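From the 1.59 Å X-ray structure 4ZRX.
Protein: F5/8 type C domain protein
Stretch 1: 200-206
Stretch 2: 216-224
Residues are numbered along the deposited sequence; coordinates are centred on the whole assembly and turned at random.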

# COMPACT_ATOMS: atom_id res chain seq x y z
N ASP A 200 8.64 9.81 26.21
CA ASP A 200 9.57 10.95 26.06
C ASP A 200 10.09 10.95 24.63
O ASP A 200 11.25 10.65 24.35
CB ASP A 200 10.72 10.86 27.07
CG ASP A 200 11.51 12.16 27.18
OD1 ASP A 200 11.42 13.03 26.29
OD2 ASP A 200 12.25 12.27 28.17
N TRP A 201 9.21 11.31 23.73
CA TRP A 201 9.50 11.35 22.29
C TRP A 201 10.66 12.24 21.96
O TRP A 201 11.48 11.94 21.09
CB TRP A 201 8.27 11.84 21.52
CG TRP A 201 7.09 10.97 21.57
CD1 TRP A 201 5.89 11.31 22.04
CD2 TRP A 201 6.95 9.60 21.10
NE1 TRP A 201 5.01 10.27 21.97
CE2 TRP A 201 5.62 9.21 21.37
CE3 TRP A 201 7.80 8.71 20.50
CZ2 TRP A 201 5.12 7.96 21.05
CZ3 TRP A 201 7.30 7.43 20.17
CH2 TRP A 201 5.99 7.07 20.47
N ASP A 202 10.81 13.34 22.70
CA ASP A 202 11.92 14.24 22.43
C ASP A 202 13.25 13.59 22.77
O ASP A 202 14.19 13.67 21.97
CB ASP A 202 11.72 15.60 23.12
CG ASP A 202 12.81 16.58 22.75
OD1 ASP A 202 13.01 16.90 21.53
OD2 ASP A 202 13.52 16.99 23.66
N ALA A 203 13.32 12.87 23.88
CA ALA A 203 14.55 12.17 24.23
C ALA A 203 14.85 11.06 23.24
O ALA A 203 16.02 10.81 22.93
CB ALA A 203 14.51 11.63 25.67
N PHE A 204 13.81 10.40 22.73
CA PHE A 204 14.02 9.37 21.72
C PHE A 204 14.59 10.03 20.49
O PHE A 204 15.51 9.51 19.83
CB PHE A 204 12.73 8.65 21.31
CG PHE A 204 11.93 8.02 22.44
CD1 PHE A 204 12.45 7.85 23.73
CD2 PHE A 204 10.65 7.52 22.17
CE1 PHE A 204 11.68 7.27 24.73
CE2 PHE A 204 9.87 6.95 23.16
CZ PHE A 204 10.40 6.84 24.47
N TYR A 205 14.05 11.19 20.15
CA TYR A 205 14.56 11.92 18.97
C TYR A 205 16.00 12.38 19.13
O TYR A 205 16.79 12.31 18.18
CB TYR A 205 13.64 13.10 18.61
CG TYR A 205 13.85 13.68 17.20
CD1 TYR A 205 14.41 12.93 16.16
CD2 TYR A 205 13.47 14.97 16.93
CE1 TYR A 205 14.56 13.49 14.86
CE2 TYR A 205 13.66 15.56 15.69
CZ TYR A 205 14.19 14.81 14.66
OH TYR A 205 14.34 15.37 13.41
N GLN A 206 16.35 12.85 20.33
CA GLN A 206 17.73 13.27 20.57
C GLN A 206 18.71 12.11 20.44
O GLN A 206 19.77 12.26 19.83
CB GLN A 206 17.88 13.99 21.93
CG GLN A 206 17.02 15.25 22.12
CD GLN A 206 16.96 16.18 20.92
OE1 GLN A 206 15.85 16.54 20.43
NE2 GLN A 206 18.12 16.54 20.38
N VAL A 216 15.65 9.35 9.59
CA VAL A 216 14.38 10.01 9.84
C VAL A 216 13.56 9.24 10.90
O VAL A 216 13.59 8.00 10.93
CB VAL A 216 13.53 10.19 8.56
CG1 VAL A 216 14.17 11.25 7.67
CG2 VAL A 216 13.33 8.90 7.81
N MSE A 217 12.86 9.98 11.75
CA MSE A 217 11.96 9.43 12.77
C MSE A 217 10.56 9.46 12.22
O MSE A 217 10.01 10.50 11.90
CB MSE A 217 12.07 10.24 14.07
CG MSE A 217 11.29 9.64 15.23
SE MSE A 217 11.71 10.70 16.77
CE MSE A 217 10.30 10.38 18.03
N ALA A 218 9.98 8.26 12.03
CA ALA A 218 8.72 8.07 11.32
C ALA A 218 7.53 7.66 12.18
O ALA A 218 7.67 6.91 13.16
CB ALA A 218 8.93 7.02 10.26
N ILE A 219 6.36 8.18 11.79
CA ILE A 219 5.02 7.83 12.27
C ILE A 219 4.80 8.60 13.55
O ILE A 219 4.24 9.72 13.49
CB ILE A 219 4.76 6.31 12.39
CG1 ILE A 219 5.29 5.57 11.17
CG2 ILE A 219 3.30 6.05 12.70
CD1 ILE A 219 4.72 5.98 9.78
N MSE A 220 5.23 8.08 14.70
CA MSE A 220 5.30 8.90 15.93
C MSE A 220 6.67 9.54 15.85
O MSE A 220 7.66 9.10 16.45
CB MSE A 220 5.11 8.07 17.21
CG MSE A 220 3.79 7.42 17.35
SE MSE A 220 2.28 8.65 17.23
CE MSE A 220 2.68 9.68 18.77
N GLY A 221 6.72 10.53 14.98
CA GLY A 221 7.95 11.23 14.59
C GLY A 221 7.52 12.49 13.84
O GLY A 221 6.38 12.60 13.43
N ASP A 222 8.41 13.45 13.66
CA ASP A 222 8.07 14.61 12.83
C ASP A 222 8.79 14.62 11.50
O ASP A 222 8.64 15.61 10.74
CB ASP A 222 8.34 15.95 13.58
CG ASP A 222 9.76 16.15 13.98
OD1 ASP A 222 10.69 15.41 13.57
OD2 ASP A 222 9.93 17.18 14.74
N ASP A 223 9.48 13.53 11.14
CA ASP A 223 10.12 13.46 9.81
C ASP A 223 9.22 12.85 8.73
O ASP A 223 9.31 13.29 7.58
CB ASP A 223 11.46 12.71 9.83
CG ASP A 223 12.55 13.45 10.54
OD1 ASP A 223 12.70 14.66 10.22
OD2 ASP A 223 13.28 12.79 11.32
N VAL A 224 8.47 11.81 9.10
CA VAL A 224 7.69 11.02 8.12
C VAL A 224 6.32 10.73 8.72
O VAL A 224 6.21 10.30 9.86
CB VAL A 224 8.42 9.73 7.80
CG1 VAL A 224 7.59 8.73 6.98
CG2 VAL A 224 9.74 9.95 7.06
O HOH W 1 15.55 14.11 11.74

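The contact sets one turn-and-a-half of helix, 201-206, against the strand 216-219 and the loop that follows it. The two axes approach to 10.3 Å and run at 143° to each other, a spacing that leaves the gap to side chains; no clear direct hydrogen bond crosses it, and the 350 Å² buried is mostly aromatic ring against selenomethionine.

Met217, a selenomethionine, reaches across in an extended form. Its CA-to-CB bond points toward the helix, and all three chi angles are t (-173°, 174°, 160°), so the chain is fully extended. Extension carries SE to 3.6 Å from Tyr205 CD1 and places the methyl carbon CE 3.6 Å from Trp201 O and 3.9 Å from Trp201 CE3. That carbonyl oxygen is already engaged within the helix, accepting from Tyr205 N at 2.8 Å. The selenium lies 4.3 Å from the centroid of the Tyr205 ring but 46° off its normal, an oblique approach rather than a stack.

Met220, also selenomethionine, is folded instead: chi1, chi2 and chi3 are all m (-64°, -55°, -64°). Its contact with Trp201 is made close to the backbone. Met220 CB sits 3.5 Å from Trp201 CH2 and 3.8 Å from the centroid of the six-membered ring, only 24° off the normal, which is the geometry of a CH-pi contact over the face. The selenium is more distant, 5.5 Å from the same centroid and 35° off the normal. Trp201 meets this carbon because its CB points toward the second stretch and chi1 of -65° (m) with chi2 of 121° lays the indole across the gap.

Tyr205 starts less favourably, with CB directed sideways, but chi1 of -164° (t) brings the ring end nearer to the second stretch. There the ring and its hydroxyl come near two carboxylates, both approached obliquely: Tyr205 CE2 is 3.7 Å from Asp222 OD1, and Tyr205 OH is 3.5 Å from Asp223 OD2. A water bridges the same Tyr205-Asp223 pair, its oxygen hydrogen-bonded to Tyr205 OH at 2.4 Å and donating to Asp223 OD2 at 2.7 Å.

Asp223, with chi1 of -70° (m), also turns OD2 back to its own stretch, where it accepts from Met217 N at 2.9 Å with an N-H...acceptor angle of 171°. Asp223 N in turn donates to Met217 O at 3.2 Å. The paired bonds tie the loop to the residue that carries the long side chain. On the helix side, Asp200 (chi1 -166°, t) caps the N-terminus, its OD1 accepting from Ala203 N at 3.1 Å.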